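Local coordinates for Alpha/beta hydrolase fold protein (Chitinophaga pinensis, PDB 4PW0) that probably works as a hydrolase of the alpha/beta hydrolase fold, although its substrate and precise reaction are not known, at residues A14-I19 with A27-G32; I40-F45 with F104-F109; T46-N51 with Q193-Q198; G79-N84 with I200-T205; F114-M119 with R128-V133. One frame throughout, in Å; residues are numbered along the deposited sequence.

Contacts 1, 2 and 5 reach one mixed sheet, from its rim inward. Contact 1 closes the hairpin of strands 17-21 and 24-31 at one edge; contact 2, its centre about 15 Å away, pairs strands 39-42 and 104-109. Contact 5, about 7 Å from contact 2 between centres, packs helix 111-122 on strand 127-133. Contact 4 packs helix 197-212, and contact 3 the chain leading into it, against the loops after strands 66-69 and 39-42, centres about 12 Å apart. Contact 1 comes first in sequence; contacts 2, 3 and 4 interleave, and contact 5 follows contact 2, between the segments of contacts 3 and 4, so distant sequence meets around the probable catalytic end of the sheet.

Contact 1: residues A14-I19 with A27-G32; sequences APTQYI and AYRSLG
Gln17 lays its CB over one face of the Tyr28 ring, 3.8 Å from the ring centroid, in a CH-pi contact shifted toward the rim. Tyr28 holds its CG between the backbone N and the carbonyl carbon (chi1 72°), which starts the ring off toward Gln17. A second flat group, the Arg29 guanidinium, receives Thr16 OG1 at its edge and in its plane. Arg29 NE donates to Thr16 OG1 over 3.0 Å at 161°; NH2 adds a weak bond to the same oxygen and makes a salt bridge with Asp50 in the conformer given. An alanine in place of Arg29 would probably leave Thr16 OG1 without both donors and the Asp50 carboxylate without this countercharge. Two backbone bonds, Gln17 N to Tyr28 O (2.8 Å) and Tyr28 N to Gln17 O (2.9 Å), close an antiparallel hydrogen-bonded pair. Beyond it a water takes the Ser30 N-H and donates to Pro15 O and Gln17 OE1, joining the two segments where direct pairing has ended. These strands, 17-21 and 24-31, form a hairpin at the edge of the sheet; 24-31 pairs on with 66-69, Tyr28 meets Phe95 of helix 85-98, and Leu31 rests on helix 54-61.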
# COMPACT_ATOMS: atom_id res chain seq x y z
N ALA A 14 5.01 28.74 -8.89
CA ALA A 14 6.44 28.56 -9.07
C ALA A 14 6.84 28.97 -10.51
O ALA A 14 6.29 28.48 -11.47
CB ALA A 14 6.83 27.11 -8.80
N PRO A 15 7.85 29.88 -10.67
CA PRO A 15 8.18 30.29 -12.01
C PRO A 15 8.90 29.18 -12.74
O PRO A 15 9.64 28.40 -12.10
CB PRO A 15 9.13 31.47 -11.81
CG PRO A 15 9.68 31.28 -10.47
CD PRO A 15 8.57 30.65 -9.66
N THR A 16 8.72 29.14 -14.05
CA THR A 16 9.54 28.29 -14.87
C THR A 16 10.95 28.89 -14.93
O THR A 16 11.14 30.06 -15.28
CB THR A 16 8.89 28.08 -16.23
OG1 THR A 16 7.53 27.61 -16.04
CG2 THR A 16 9.70 27.10 -17.07
N GLN A 17 11.92 28.09 -14.52
CA GLN A 17 13.33 28.44 -14.52
C GLN A 17 14.06 27.67 -15.61
O GLN A 17 13.55 26.68 -16.15
CB GLN A 17 13.95 28.17 -13.17
CG GLN A 17 13.29 28.96 -12.04
CD GLN A 17 13.98 28.78 -10.71
OE1 GLN A 17 13.44 28.15 -9.77
NE2 GLN A 17 15.18 29.30 -10.60
N TYR A 18 15.23 28.16 -15.97
CA TYR A 18 15.98 27.60 -17.06
C TYR A 18 17.42 27.49 -16.64
O TYR A 18 17.97 28.39 -15.95
CB TYR A 18 15.85 28.43 -18.35
CG TYR A 18 14.44 28.70 -18.77
CD1 TYR A 18 13.69 27.76 -19.52
CD2 TYR A 18 13.81 29.84 -18.35
CE1 TYR A 18 12.38 28.03 -19.83
CE2 TYR A 18 12.49 30.11 -18.65
CZ TYR A 18 11.78 29.19 -19.40
OH TYR A 18 10.46 29.47 -19.68
N ILE A 19 18.06 26.41 -17.06
CA ILE A 19 19.49 26.21 -16.83
C ILE A 19 20.14 25.61 -18.06
O ILE A 19 19.62 24.65 -18.66
CB ILE A 19 19.81 25.40 -15.56
CG1 ILE A 19 21.33 25.37 -15.31
CG2 ILE A 19 19.26 23.97 -15.63
CD1 ILE A 19 21.70 24.87 -13.93
N ALA A 27 14.24 23.39 -18.82
CA ALA A 27 13.19 24.08 -18.12
C ALA A 27 12.77 23.26 -16.87
O ALA A 27 12.60 22.04 -16.93
CB ALA A 27 11.98 24.29 -19.03
N TYR A 28 12.58 23.96 -15.75
CA TYR A 28 12.23 23.30 -14.52
C TYR A 28 11.53 24.24 -13.58
O TYR A 28 11.51 25.47 -13.79
CB TYR A 28 13.47 22.70 -13.86
CG TYR A 28 14.41 23.73 -13.26
CD1 TYR A 28 15.34 24.39 -14.06
CD2 TYR A 28 14.39 24.03 -11.91
CE1 TYR A 28 16.23 25.32 -13.50
CE2 TYR A 28 15.25 24.96 -11.36
CZ TYR A 28 16.17 25.58 -12.17
OH TYR A 28 17.02 26.52 -11.59
N ARG A 29 10.94 23.66 -12.56
CA ARG A 29 10.37 24.40 -11.43
C ARG A 29 10.78 23.77 -10.12
O ARG A 29 10.98 22.56 -10.01
CB ARG A 29 8.85 24.53 -11.54
CG ARG A 29 8.34 25.06 -12.85
CD ARG A 29 6.85 25.27 -12.88
NE ARG A 29 6.36 25.57 -14.20
CZ ARG A 29 5.22 25.16 -14.73
NH1 ARG A 29 4.40 24.36 -14.04
NH2 ARG A 29 4.93 25.50 -15.96
N SER A 30 10.93 24.61 -9.12
CA SER A 30 11.28 24.19 -7.78
C SER A 30 10.16 24.62 -6.84
O SER A 30 9.78 25.81 -6.78
CB SER A 30 12.62 24.76 -7.33
OG SER A 30 13.00 24.27 -6.07
N LEU A 31 9.56 23.63 -6.19
CA LEU A 31 8.47 23.86 -5.27
C LEU A 31 8.89 23.62 -3.86
O LEU A 31 9.78 22.81 -3.56
CB LEU A 31 7.27 22.96 -5.58
CG LEU A 31 6.41 23.32 -6.77
CD1 LEU A 31 7.13 23.36 -8.10
CD2 LEU A 31 5.22 22.36 -6.85
N GLY A 32 8.20 24.32 -2.96
CA GLY A 32 8.52 24.20 -1.54
C GLY A 32 9.77 25.00 -1.17
O GLY A 32 10.40 25.66 -2.00
O HOH W 1 10.67 27.49 -9.76
O HOH W 2 18.38 28.34 -13.24

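Contact 2: residues I40-F45 with F104-F109; sequences ICFQHF and FDVLGF
Ile40 is gripped at both backbone ends: its N donates to Asp105 O over 2.8 Å and its O accepts from Leu107 N. Cys41 turns SG to the side of the sheet that also carries Leu107, 4.2 Å from Leu107 CB. Phe42 repeats the pattern, with N bonded to Leu107 O and O receiving Phe109 N at 3.0 Å. Its ring presents an edge to the Leu107 carbonyl O in the ring plane, while CE1 comes 3.7 Å from Val106 CG1. Gly108, paired with Phe42, puts no side chain beside it. Gln43 bends at chi2 (55°), and its OE1 takes the His44 N-H on a lone pair, 2.9 Å from OE1 to His44 N; NE2 bonds to Thr48 O. His44 lies alongside Phe109, pointing the same way, its CB 3.5 Å from Phe109 CD2 and the ring planes at 76°. His44 ND1 donates to Phe45 O from above that carbonyl's plane, which limits how the imidazole can turn. Parallel pairing of this kind is the core of the alpha/beta hydrolase sheet. Strand 104-109 runs into what is probably the nucleophile elbow, with Gly108 its first glycine, and the loop after strand 39-42 lies where relatives form part of the oxyanion hole.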
# COMPACT_ATOMS: atom_id res chain seq x y z
N ILE A 40 13.26 14.68 -6.79
CA ILE A 40 13.28 14.96 -8.23
C ILE A 40 12.22 14.07 -8.92
O ILE A 40 12.20 12.86 -8.71
CB ILE A 40 14.63 14.64 -8.90
CG1 ILE A 40 15.82 15.17 -8.08
CG2 ILE A 40 14.67 15.17 -10.33
CD1 ILE A 40 15.80 16.66 -7.87
N CYS A 41 11.37 14.68 -9.71
CA CYS A 41 10.22 14.04 -10.33
C CYS A 41 10.41 13.88 -11.82
O CYS A 41 10.87 14.80 -12.51
CB CYS A 41 8.93 14.85 -10.06
SG CYS A 41 8.57 15.03 -8.31
N PHE A 42 10.03 12.72 -12.33
CA PHE A 42 10.25 12.31 -13.72
C PHE A 42 8.92 11.96 -14.36
O PHE A 42 8.20 11.10 -13.87
CB PHE A 42 11.21 11.12 -13.82
CG PHE A 42 12.57 11.38 -13.22
CD1 PHE A 42 12.77 11.38 -11.86
CD2 PHE A 42 13.67 11.59 -14.05
CE1 PHE A 42 14.03 11.60 -11.29
CE2 PHE A 42 14.92 11.83 -13.49
CZ PHE A 42 15.09 11.86 -12.13
N GLN A 43 8.62 12.66 -15.44
CA GLN A 43 7.25 12.72 -16.00
C GLN A 43 6.87 11.56 -16.93
O GLN A 43 7.72 10.82 -17.44
CB GLN A 43 7.09 14.08 -16.70
CG GLN A 43 5.71 14.51 -17.16
CD GLN A 43 4.67 14.51 -16.08
OE1 GLN A 43 4.34 13.47 -15.47
NE2 GLN A 43 4.16 15.71 -15.76
N HIS A 44 5.56 11.42 -17.14
CA HIS A 44 5.01 10.43 -18.07
C HIS A 44 5.13 10.73 -19.53
O HIS A 44 5.53 11.84 -19.90
CB HIS A 44 3.52 10.22 -17.72
CG HIS A 44 2.59 11.35 -18.11
ND1 HIS A 44 2.14 11.53 -19.39
CD2 HIS A 44 1.96 12.30 -17.37
CE1 HIS A 44 1.31 12.57 -19.44
NE2 HIS A 44 1.16 13.02 -18.23
N PHE A 45 4.66 9.80 -20.38
CA PHE A 45 4.66 9.92 -21.89
C PHE A 45 3.84 11.09 -22.37
O PHE A 45 2.67 11.16 -22.12
CB PHE A 45 4.08 8.63 -22.49
CG PHE A 45 3.87 8.63 -23.99
CD1 PHE A 45 4.91 8.87 -24.87
CD2 PHE A 45 2.65 8.31 -24.53
CE1 PHE A 45 4.69 8.83 -26.23
CE2 PHE A 45 2.41 8.29 -25.88
CZ PHE A 45 3.46 8.55 -26.77
N PHE A 104 19.58 12.73 -3.62
CA PHE A 104 18.19 13.13 -3.77
C PHE A 104 17.31 11.90 -3.80
O PHE A 104 17.77 10.80 -4.02
CB PHE A 104 18.02 13.96 -5.07
CG PHE A 104 18.63 13.32 -6.29
CD1 PHE A 104 19.95 13.57 -6.63
CD2 PHE A 104 17.90 12.48 -7.11
CE1 PHE A 104 20.53 13.00 -7.75
CE2 PHE A 104 18.46 11.92 -8.23
CZ PHE A 104 19.79 12.18 -8.57
N ASP A 105 16.03 12.12 -3.52
CA ASP A 105 15.02 11.09 -3.73
C ASP A 105 14.46 11.28 -5.15
O ASP A 105 14.55 12.37 -5.74
CB ASP A 105 13.89 11.25 -2.73
CG ASP A 105 14.34 11.02 -1.30
OD1 ASP A 105 15.16 10.09 -1.05
OD2 ASP A 105 13.78 11.72 -0.41
N VAL A 106 13.83 10.22 -5.68
CA VAL A 106 13.23 10.30 -7.02
C VAL A 106 11.80 9.74 -7.01
O VAL A 106 11.49 8.81 -6.29
CB VAL A 106 14.06 9.56 -8.08
CG1 VAL A 106 15.44 10.19 -8.19
CG2 VAL A 106 14.20 8.07 -7.78
N LEU A 107 11.00 10.35 -7.89
CA LEU A 107 9.62 9.88 -8.14
C LEU A 107 9.47 9.80 -9.65
O LEU A 107 9.62 10.79 -10.35
CB LEU A 107 8.60 10.86 -7.56
CG LEU A 107 7.10 10.54 -7.75
CD1 LEU A 107 6.30 11.47 -6.84
CD2 LEU A 107 6.68 10.75 -9.12
N GLY A 108 9.18 8.61 -10.18
CA GLY A 108 9.04 8.43 -11.60
C GLY A 108 7.65 7.88 -11.91
O GLY A 108 7.28 6.83 -11.38
N PHE A 109 6.95 8.55 -12.83
CA PHE A 109 5.64 8.10 -13.30
C PHE A 109 5.76 7.64 -14.75
O PHE A 109 6.23 8.39 -15.60
CB PHE A 109 4.65 9.27 -13.18
CG PHE A 109 3.25 8.98 -13.73
CD1 PHE A 109 2.64 7.76 -13.54
CD2 PHE A 109 2.53 9.99 -14.38
CE1 PHE A 109 1.37 7.51 -14.03
CE2 PHE A 109 1.24 9.76 -14.82
CZ PHE A 109 0.66 8.51 -14.65

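Contact 3: residues T46-N51 with Q193-Q198; sequences TGTLDN and QDASAQ
Thr48 has its OG1 between the backbone N and the carbonyl carbon (chi1 68°), which swings CG2 anti to its own carbonyl carbon and out to the chain at Gln193-Ala195. There the methyl CG2 sits 3.2 Å from Gln193 O and 3.6 Å from Ala195 N. Thr46 offers its carbonyl: Thr46 O is 3.4 Å from Ala195 CB. Asp50, Gln193, Ala195 and Ser196 are each modelled in two conformers, so the exact spacings carry some doubt. A water ties the two segments together, donating to Thr46 O over 2.8 Å and accepting from Ala195 N. Within the first loop, Thr48 N donates to Asn51 OD1 over 2.8 Å at 170°, and Asn51 N returns a bond to Thr48 O, giving a compact turn that holds Thr48 in position. On the other side Ser196 stands at the N-cap of helix 197-212, its OG bonded to Ala199 N. Nearby, Asp192 takes Leu49 N on its carboxylate and gives its own N-H to Asp50. Methyl groups thus rest on backbone polar atoms, with water bridging the two backbones. Such a small contact probably depends for its precision on these flanking bonds more than on direct attraction.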
# COMPACT_ATOMS: atom_id res chain seq x y z
N THR A 46 4.50 11.99 -23.08
CA THR A 46 3.97 13.26 -23.62
C THR A 46 3.79 14.35 -22.57
O THR A 46 3.46 15.48 -22.93
CB THR A 46 2.68 13.17 -24.45
OG1 THR A 46 1.52 13.11 -23.57
CG2 THR A 46 2.69 12.01 -25.39
N GLY A 47 3.99 14.05 -21.30
CA GLY A 47 3.72 15.05 -20.25
C GLY A 47 4.75 16.14 -20.20
O GLY A 47 5.93 15.91 -20.44
N THR A 48 4.28 17.31 -19.80
CA THR A 48 5.14 18.48 -19.57
C THR A 48 5.00 18.91 -18.12
O THR A 48 4.44 18.21 -17.29
CB THR A 48 4.75 19.63 -20.53
OG1 THR A 48 3.45 20.11 -20.17
CG2 THR A 48 4.78 19.13 -21.99
N LEU A 49 5.58 20.07 -17.78
CA LEU A 49 5.55 20.51 -16.44
C LEU A 49 4.11 20.63 -15.88
O LEU A 49 3.88 20.39 -14.68
CB LEU A 49 6.22 21.88 -16.26
CG LEU A 49 7.74 21.86 -16.51
CD1 LEU A 49 8.25 23.28 -16.72
CD2 LEU A 49 8.48 21.22 -15.34
N ASP A 50 3.18 20.99 -16.78
CA ASP A 50 1.79 21.27 -16.47
C ASP A 50 0.90 20.00 -16.36
O ASP A 50 -0.30 20.10 -16.07
CB ASP A 50 1.22 22.23 -17.55
CG ASP A 50 1.93 23.58 -17.61
OD1 ASP A 50 2.43 24.10 -16.55
OD2 ASP A 50 1.98 24.08 -18.78
N ASN A 51 1.50 18.83 -16.63
CA ASN A 51 0.77 17.55 -16.45
C ASN A 51 0.92 16.98 -15.07
O ASN A 51 0.27 15.99 -14.71
CB ASN A 51 1.23 16.56 -17.50
CG ASN A 51 0.75 16.96 -18.89
OD1 ASN A 51 1.46 17.61 -19.67
ND2 ASN A 51 -0.52 16.64 -19.17
N GLN A 193 5.10 24.76 -22.76
CA GLN A 193 4.73 24.34 -24.10
C GLN A 193 4.28 22.87 -24.06
O GLN A 193 4.58 22.16 -23.13
CB GLN A 193 5.91 24.47 -25.05
CG GLN A 193 6.34 25.89 -25.37
CD GLN A 193 7.51 25.94 -26.35
OE1 GLN A 193 8.11 24.91 -26.72
NE2 GLN A 193 7.83 27.14 -26.78
N ASP A 194 3.61 22.43 -25.11
CA ASP A 194 3.28 21.01 -25.26
C ASP A 194 4.55 20.24 -25.57
O ASP A 194 5.60 20.83 -25.88
CB ASP A 194 2.24 20.80 -26.34
CG ASP A 194 0.90 21.45 -26.00
OD1 ASP A 194 0.39 21.30 -24.84
OD2 ASP A 194 0.37 22.09 -26.95
N ALA A 195 4.49 18.91 -25.53
CA ALA A 195 5.73 18.12 -25.60
C ALA A 195 6.59 18.33 -26.86
O ALA A 195 7.80 18.26 -26.78
CB ALA A 195 5.44 16.64 -25.48
N SER A 196 5.92 18.49 -28.00
CA SER A 196 6.51 18.52 -29.39
C SER A 196 6.44 17.16 -30.06
O SER A 196 6.65 16.11 -29.44
CB SER A 196 7.97 19.10 -29.59
OG SER A 196 8.96 18.15 -29.21
N ALA A 197 6.20 17.18 -31.37
CA ALA A 197 6.09 15.95 -32.13
C ALA A 197 7.35 15.14 -32.02
O ALA A 197 7.30 13.91 -31.83
CB ALA A 197 5.79 16.29 -33.58
N GLN A 198 8.52 15.78 -32.13
CA GLN A 198 9.77 15.03 -32.07
C GLN A 198 9.90 14.29 -30.73
O GLN A 198 10.31 13.13 -30.67
CB GLN A 198 10.96 15.94 -32.32
CG GLN A 198 12.27 15.19 -32.49
CD GLN A 198 12.93 14.77 -31.16
OE1 GLN A 198 12.86 15.43 -30.15
NE2 GLN A 198 13.65 13.65 -31.22
O HOH W 3 2.22 17.48 -24.42

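Contact 4: residues G79-N84 with I200-T205; sequences GTTPDN and IGAQLT
Ala202 brings its CB against two carbonyls in succession, 3.3 Å from Thr81 O and 3.4 Å from Pro82 O, while Thr81 CG2 touches the same methyl at 3.6 Å. With OG1 anti to the carbonyl carbon (chi1 -57°), Thr81 leaves CG2 anti to the backbone N, against Ala202 CB. Further along, Thr205 CG2 approaches Asp83 O at 3.9 Å and lies 4.1 Å from Asp83 CB. The next shell fixes these groups. Thr205 OG1 donates to Gly201 O over 2.9 Å, and Thr205 N bonds to that oxygen from the opposite face of the carbonyl plane. An alanine at Thr205 would probably open a small gap beside Asp83 and leave Gly201 O without its hydroxyl partner. Asp83 OD1 accepts from Asn84 ND2 over 2.9 Å, and Asn84 OD1 caps Ala87 N at the start of helix 85-98. Thr81 OG1 bonds to Lys72 O and Thr81 N to Gln198 OE1, earlier in the same helix, while Gln203, its CB turned away from the loop, accepts Thr46 N on OE1. Between 79-84 and 200-205 the direct chemistry is methyl against carbonyl, with CA atoms of Asp83 and Ala202 4.5 Å apart. Small side chains let the backbones come this close, and directional bonding is left largely to surrounding residues.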
# COMPACT_ATOMS: atom_id res chain seq x y z
N GLY A 79 16.54 21.22 -27.56
CA GLY A 79 17.25 20.08 -28.07
C GLY A 79 16.36 18.96 -28.60
O GLY A 79 15.15 19.14 -28.81
N THR A 80 16.99 17.83 -28.82
CA THR A 80 16.43 16.65 -29.47
C THR A 80 16.25 15.59 -28.40
O THR A 80 17.17 15.25 -27.69
CB THR A 80 17.42 16.13 -30.52
OG1 THR A 80 17.59 17.11 -31.53
CG2 THR A 80 16.92 14.89 -31.21
N THR A 81 15.02 15.12 -28.23
CA THR A 81 14.77 14.03 -27.27
C THR A 81 15.39 12.74 -27.83
O THR A 81 15.13 12.39 -28.97
CB THR A 81 13.25 13.85 -27.13
OG1 THR A 81 12.64 15.07 -26.72
CG2 THR A 81 12.90 12.72 -26.14
N PRO A 82 16.19 12.04 -27.01
CA PRO A 82 16.77 10.78 -27.52
C PRO A 82 15.76 9.62 -27.49
O PRO A 82 14.70 9.76 -26.87
CB PRO A 82 17.90 10.50 -26.55
CG PRO A 82 17.40 11.08 -25.25
CD PRO A 82 16.61 12.30 -25.61
N ASP A 83 16.09 8.53 -28.18
CA ASP A 83 15.12 7.48 -28.45
C ASP A 83 15.14 6.32 -27.45
O ASP A 83 14.56 5.27 -27.73
CB ASP A 83 15.25 6.97 -29.90
CG ASP A 83 16.48 6.15 -30.14
OD1 ASP A 83 17.29 5.96 -29.22
OD2 ASP A 83 16.64 5.67 -31.31
N ASN A 84 15.80 6.51 -26.32
CA ASN A 84 16.01 5.42 -25.38
C ASN A 84 16.14 5.94 -23.95
O ASN A 84 16.66 7.04 -23.69
CB ASN A 84 17.27 4.62 -25.79
CG ASN A 84 18.56 5.43 -25.73
OD1 ASN A 84 19.29 5.40 -24.75
ND2 ASN A 84 18.81 6.20 -26.78
N ILE A 200 7.52 13.32 -28.70
CA ILE A 200 6.52 12.25 -28.60
C ILE A 200 7.03 11.01 -29.35
O ILE A 200 6.97 9.90 -28.84
CB ILE A 200 5.13 12.68 -29.10
CG1 ILE A 200 4.59 13.85 -28.27
CG2 ILE A 200 4.16 11.50 -29.07
CD1 ILE A 200 3.40 14.52 -28.89
N GLY A 201 7.56 11.20 -30.58
CA GLY A 201 8.06 10.04 -31.34
C GLY A 201 9.24 9.37 -30.67
O GLY A 201 9.30 8.13 -30.62
N ALA A 202 10.14 10.16 -30.08
CA ALA A 202 11.29 9.59 -29.41
C ALA A 202 10.84 8.78 -28.18
O ALA A 202 11.35 7.69 -27.91
CB ALA A 202 12.24 10.70 -28.99
N GLN A 203 9.90 9.34 -27.42
CA GLN A 203 9.38 8.64 -26.25
C GLN A 203 8.63 7.38 -26.60
O GLN A 203 8.78 6.39 -25.91
CB GLN A 203 8.49 9.56 -25.42
CG GLN A 203 9.23 10.71 -24.77
CD GLN A 203 8.31 11.60 -24.00
OE1 GLN A 203 7.09 11.42 -24.00
NE2 GLN A 203 8.88 12.61 -23.34
N LEU A 204 7.84 7.40 -27.67
CA LEU A 204 7.14 6.19 -28.08
C LEU A 204 8.13 5.08 -28.41
O LEU A 204 7.95 3.91 -27.99
CB LEU A 204 6.18 6.47 -29.26
CG LEU A 204 5.22 5.35 -29.65
CD1 LEU A 204 3.97 5.92 -30.28
CD2 LEU A 204 5.85 4.39 -30.62
N THR A 205 9.21 5.45 -29.08
CA THR A 205 10.26 4.50 -29.39
C THR A 205 10.92 3.95 -28.10
O THR A 205 11.10 2.74 -27.93
CB THR A 205 11.34 5.16 -30.28
OG1 THR A 205 10.70 5.69 -31.44
CG2 THR A 205 12.38 4.14 -30.70

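Contact 5: residues F114-M119 with R128-V133; sequences FIVQYM and RKIIIV
Val116 pushes its CG2 methyl against two strand residues at once, 3.9 Å from Ile130 CG2 and 3.9 Å from Ile132 CG1. The valine and the two isoleucines run past each other in opposite directions, so branches overlap flank against flank. Val116 places CG2 between the backbone N and the carbonyl carbon, the side that faces the strand; between the isoleucines the methyl also looks down on the strand backbone, with CG2 4.2 Å from Ile131 O. Its other branch serves a different neighbour: Val116 CG1 packs on the ring of Phe42, so one short side chain fills space against both strand 127-133 and Phe42 of strand 39-42. One residue on, Gln117 contributes its aliphatic part. Its CG, anti to the carbonyl carbon (chi1 -68°), touches Ile132 CD1 at 3.8 Å, the two side chains crossing at about a right angle. The amide end is occupied elsewhere, NE2 donating to Gly113 O one turn back in the helix and to Ala136 O beyond the strand. Ile131 alternates to the far side of the sheet and packs on helix 269-282, so the strand is sandwiched between helices. With their axes 8.7 Å apart and N-to-C directions 150° apart, helix and strand run nearly antiparallel, as a beta-alpha-beta crossover requires: strand 104-109, helix 111-122, strand 127-133. The two strands are parallel neighbours joined by backbone bonds of Val106 to Lys129 and Ile131, with an Asp105-Arg128 salt bridge at the start of the second.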
# COMPACT_ATOMS: atom_id res chain seq x y z
N PHE A 114 10.58 4.24 -15.57
CA PHE A 114 11.67 3.47 -16.19
C PHE A 114 13.01 4.18 -15.94
O PHE A 114 14.01 3.56 -15.52
CB PHE A 114 11.52 3.40 -17.72
CG PHE A 114 10.24 2.82 -18.23
CD1 PHE A 114 9.39 2.04 -17.46
CD2 PHE A 114 9.89 3.05 -19.54
CE1 PHE A 114 8.19 1.55 -17.98
CE2 PHE A 114 8.73 2.54 -20.07
CZ PHE A 114 7.88 1.78 -19.33
N ILE A 115 13.01 5.50 -16.08
CA ILE A 115 14.24 6.30 -15.88
C ILE A 115 14.75 6.16 -14.45
O ILE A 115 15.97 5.99 -14.24
CB ILE A 115 13.99 7.78 -16.26
CG1 ILE A 115 13.79 7.92 -17.77
CG2 ILE A 115 15.16 8.67 -15.82
CD1 ILE A 115 13.20 9.25 -18.22
N VAL A 116 13.87 6.16 -13.44
CA VAL A 116 14.41 6.09 -12.07
C VAL A 116 15.01 4.72 -11.79
O VAL A 116 15.94 4.63 -11.01
CB VAL A 116 13.37 6.47 -11.00
CG1 VAL A 116 12.92 7.92 -11.20
CG2 VAL A 116 12.16 5.53 -10.94
N GLN A 117 14.47 3.66 -12.39
CA GLN A 117 15.08 2.32 -12.24
C GLN A 117 16.49 2.31 -12.85
O GLN A 117 17.44 1.84 -12.24
CB GLN A 117 14.26 1.26 -12.92
CG GLN A 117 12.91 0.97 -12.29
CD GLN A 117 12.12 0.01 -13.15
OE1 GLN A 117 12.51 -1.15 -13.31
NE2 GLN A 117 11.00 0.47 -13.67
N TYR A 118 16.61 2.82 -14.08
CA TYR A 118 17.89 2.83 -14.76
C TYR A 118 18.88 3.71 -13.99
O TYR A 118 20.06 3.36 -13.83
CB TYR A 118 17.73 3.26 -16.22
CG TYR A 118 18.96 2.93 -17.03
CD1 TYR A 118 19.21 1.63 -17.40
CD2 TYR A 118 19.88 3.88 -17.37
CE1 TYR A 118 20.36 1.27 -18.08
CE2 TYR A 118 21.05 3.53 -18.06
CZ TYR A 118 21.27 2.25 -18.42
OH TYR A 118 22.43 1.91 -19.11
N MSE A 119 18.43 4.86 -13.49
CA MSE A 119 19.29 5.77 -12.73
C MSE A 119 19.80 5.13 -11.47
O MSE A 119 20.97 5.31 -11.09
CB MSE A 119 18.55 7.07 -12.37
CG MSE A 119 19.50 8.18 -11.96
SE MSE A 119 18.59 9.85 -11.56
CE MSE A 119 18.24 10.33 -13.39
N ARG A 128 18.64 8.33 -2.77
CA ARG A 128 18.30 7.79 -1.49
C ARG A 128 17.08 6.85 -1.60
O ARG A 128 17.24 5.63 -1.51
CB ARG A 128 18.09 8.91 -0.49
CG ARG A 128 17.87 8.38 0.90
CD ARG A 128 17.51 9.45 1.93
NE ARG A 128 16.23 10.08 1.65
CZ ARG A 128 15.41 10.58 2.57
NH1 ARG A 128 15.73 10.57 3.87
NH2 ARG A 128 14.23 11.08 2.19
N LYS A 129 15.88 7.42 -1.81
CA LYS A 129 14.67 6.59 -1.92
C LYS A 129 14.04 6.81 -3.30
O LYS A 129 14.21 7.85 -3.93
CB LYS A 129 13.66 6.99 -0.85
CG LYS A 129 14.18 6.77 0.58
CD LYS A 129 13.13 7.07 1.64
CE LYS A 129 13.66 7.04 3.02
NZ LYS A 129 12.72 7.29 4.11
N ILE A 130 13.27 5.80 -3.70
CA ILE A 130 12.67 5.76 -5.04
C ILE A 130 11.16 5.52 -4.93
O ILE A 130 10.72 4.62 -4.22
CB ILE A 130 13.28 4.59 -5.84
CG1 ILE A 130 14.81 4.72 -5.90
CG2 ILE A 130 12.67 4.44 -7.21
CD1 ILE A 130 15.47 3.51 -6.52
N ILE A 131 10.39 6.30 -5.70
CA ILE A 131 8.95 6.06 -5.89
C ILE A 131 8.71 5.78 -7.37
O ILE A 131 9.16 6.55 -8.22
CB ILE A 131 8.12 7.26 -5.45
CG1 ILE A 131 8.42 7.62 -4.00
CG2 ILE A 131 6.63 6.98 -5.66
CD1 ILE A 131 8.22 9.09 -3.70
N ILE A 132 8.02 4.67 -7.66
CA ILE A 132 7.68 4.26 -9.01
C ILE A 132 6.16 4.21 -9.09
O ILE A 132 5.54 3.47 -8.32
CB ILE A 132 8.27 2.89 -9.38
CG1 ILE A 132 9.78 2.92 -9.33
CG2 ILE A 132 7.75 2.44 -10.75
CD1 ILE A 132 10.43 1.56 -9.46
N VAL A 133 5.59 4.95 -10.03
CA VAL A 133 4.13 4.98 -10.23
C VAL A 133 3.83 4.53 -11.65
O VAL A 133 4.43 5.06 -12.59
CB VAL A 133 3.53 6.37 -10.00
CG1 VAL A 133 2.03 6.34 -10.15
CG2 VAL A 133 3.98 6.93 -8.66